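Local coordinates for protein HP0420 homologue (Helicobacter felis, PDB 3LW3) that is of unknown function but adopts a hotdog fold, and so may bind or process acyl thioesters as many members of that superfamily do, at residues B[67-72]-B[100-105]. Sequence-based numbering, arbitrary orientation.
Sequences AALCAL and ATITHT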
loop_
_atom_site.group_PDB
_atom_site.type_symbol
_atom_site.label_atom_id
_atom_site.label_comp_id
_atom_site.label_asym_id
_atom_site.label_seq_id
_atom_site.Cartn_x
_atom_site.Cartn_y
_atom_site.Cartn_z
ATOM N N ALA B 67 6.840 -6.882 -1.327
ATOM C CA ALA B 67 8.006 -7.572 -0.675
ATOM C C ALA B 67 7.522 -8.590 0.397
ATOM O O ALA B 67 7.969 -9.756 0.432
ATOM C CB ALA B 67 8.971 -6.601 0.010
ATOM N N ALA B 68 6.637 -8.106 1.272
ATOM C CA ALA B 68 6.090 -8.927 2.373
ATOM C C ALA B 68 5.457 -10.220 1.815
ATOM O O ALA B 68 5.778 -11.311 2.262
ATOM C CB ALA B 68 5.084 -8.123 3.167
ATOM N N LEU B 69 4.577 -10.101 0.819
ATOM C CA LEU B 69 3.928 -11.281 0.203
ATOM C C LEU B 69 4.974 -12.223 -0.409
ATOM O O LEU B 69 4.867 -13.430 -0.265
ATOM C CB LEU B 69 2.867 -10.848 -0.806
ATOM C CG LEU B 69 1.612 -10.288 -0.127
ATOM C CD1 LEU B 69 0.652 -9.434 -1.047
ATOM C CD2 LEU B 69 0.847 -11.471 0.481
ATOM N N CYS B 70 5.990 -11.675 -1.078
ATOM C CA CYS B 70 7.027 -12.505 -1.683
ATOM C C CYS B 70 7.900 -13.281 -0.676
ATOM O O CYS B 70 8.389 -14.383 -0.978
ATOM C CB CYS B 70 7.916 -11.665 -2.592
ATOM S SG CYS B 70 7.106 -11.039 -4.050
ATOM N N ALA B 71 8.084 -12.743 0.514
ATOM C CA ALA B 71 8.875 -13.417 1.536
ATOM C C ALA B 71 8.231 -14.739 1.971
ATOM O O ALA B 71 8.947 -15.703 2.269
ATOM C CB ALA B 71 9.038 -12.490 2.794
ATOM N N LEU B 72 6.906 -14.739 2.052
ATOM C CA LEU B 72 6.152 -15.950 2.414
ATOM C C LEU B 72 5.864 -16.814 1.165
ATOM O O LEU B 72 5.942 -18.052 1.217
ATOM C CB LEU B 72 4.846 -15.577 3.112
ATOM C CG LEU B 72 3.972 -16.749 3.516
ATOM C CD1 LEU B 72 4.781 -17.573 4.475
ATOM C CD2 LEU B 72 2.736 -16.180 4.142
ATOM N N ALA B 100 12.172 -7.769 3.007
ATOM C CA ALA B 100 11.178 -8.434 3.871
ATOM C C ALA B 100 11.825 -9.654 4.523
ATOM O O ALA B 100 12.548 -10.435 3.868
ATOM C CB ALA B 100 10.026 -8.886 3.062
ATOM N N THR B 101 11.451 -9.916 5.761
ATOM C CA THR B 101 11.892 -11.124 6.472
ATOM C C THR B 101 10.721 -11.620 7.325
ATOM O O THR B 101 10.118 -10.854 8.098
ATOM C CB THR B 101 13.103 -10.849 7.391
ATOM O OG1 THR B 101 14.175 -10.229 6.670
ATOM C CG2 THR B 101 13.599 -12.182 8.115
ATOM N N ILE B 102 10.385 -12.903 7.229
ATOM C CA ILE B 102 9.310 -13.449 8.090
ATOM C C ILE B 102 9.814 -13.431 9.539
ATOM O O ILE B 102 10.963 -13.856 9.804
ATOM C CB ILE B 102 9.021 -14.929 7.737
ATOM C CG1 ILE B 102 8.462 -15.058 6.291
ATOM C CG2 ILE B 102 8.072 -15.525 8.734
ATOM C CD1 ILE B 102 8.502 -16.466 5.775
ATOM N N THR B 103 8.992 -12.936 10.457
ATOM C CA THR B 103 9.330 -12.936 11.890
ATOM C C THR B 103 8.561 -14.001 12.730
ATOM O O THR B 103 9.073 -14.488 13.747
ATOM C CB THR B 103 9.224 -11.514 12.512
ATOM O OG1 THR B 103 7.876 -11.054 12.364
ATOM C CG2 THR B 103 10.235 -10.556 11.794
ATOM N N HIS B 104 7.362 -14.373 12.281
ATOM C CA HIS B 104 6.524 -15.364 12.954
ATOM C C HIS B 104 5.708 -16.069 11.907
ATOM O O HIS B 104 5.295 -15.443 10.939
ATOM C CB HIS B 104 5.567 -14.676 13.911
ATOM C CG HIS B 104 6.246 -13.803 14.909
ATOM N ND1 HIS B 104 6.586 -12.491 14.637
ATOM C CD2 HIS B 104 6.700 -14.057 16.163
ATOM C CE1 HIS B 104 7.175 -11.964 15.697
ATOM N NE2 HIS B 104 7.256 -12.893 16.636
ATOM N N THR B 105 5.502 -17.380 12.056
ATOM C CA THR B 105 4.721 -18.129 11.074
ATOM C C THR B 105 3.978 -19.320 11.695
ATOM O O THR B 105 4.429 -19.896 12.684
ATOM C CB THR B 105 5.587 -18.635 9.846
ATOM O OG1 THR B 105 4.767 -18.897 8.707
ATOM C CG2 THR B 105 6.356 -19.922 10.225
#
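Ala100 sets its methyl group against the helix between Ala67 and Ala71, one turn apart: CB of Ala100 is 3.7 Å from CB of Ala71 and 4.0 Å from CB of Ala67. The same methyl carbon also rests on the helix backbone, 3.5 Å from Ala67 O, a carbonyl oxygen already engaged by the amide of Ala71 in the helical hydrogen bond. Three methyl groups suit this spot because none holds the two backbones apart; the axes of residues 67-72 and 100-105 approach to 7.3 Å, and CA of Ala68 lies 5.3 Å from CA of Ala100. Helix 57-72 is the central helix of the hotdog fold, the sausage around which the antiparallel sheet curls like a bun, and here residues 67-72 cross residues 100-105 at -58°. Towards the end of the helix the gap is filled by a longer side chain, that of Ile102. From its CB, CG1 runs anti to the carbonyl carbon (chi1 -65°) and passes near both CB and O of Ala71. The chain then continues almost fully extended (chi2 165°), which takes CD1 to 3.6 Å from Ala71 O and 4.1 Å from CD1 of Leu72. Leu72 and Ile102 meet roughly at right angles, branched aliphatic chains that cover a partly exposed edge of the core; Leu72 also packs on Ile130 and Val132 of strand 121-132. At the rim, CD1 of Leu72 lies loosely against the hydroxyl of Thr105, 4.4 Å from its OG1; that hydroxyl is hydrogen-bonded to Ser110, which suits a solvent-exposed position just past the classic beta bulge that Thr103 and His104 form opposite Thr111.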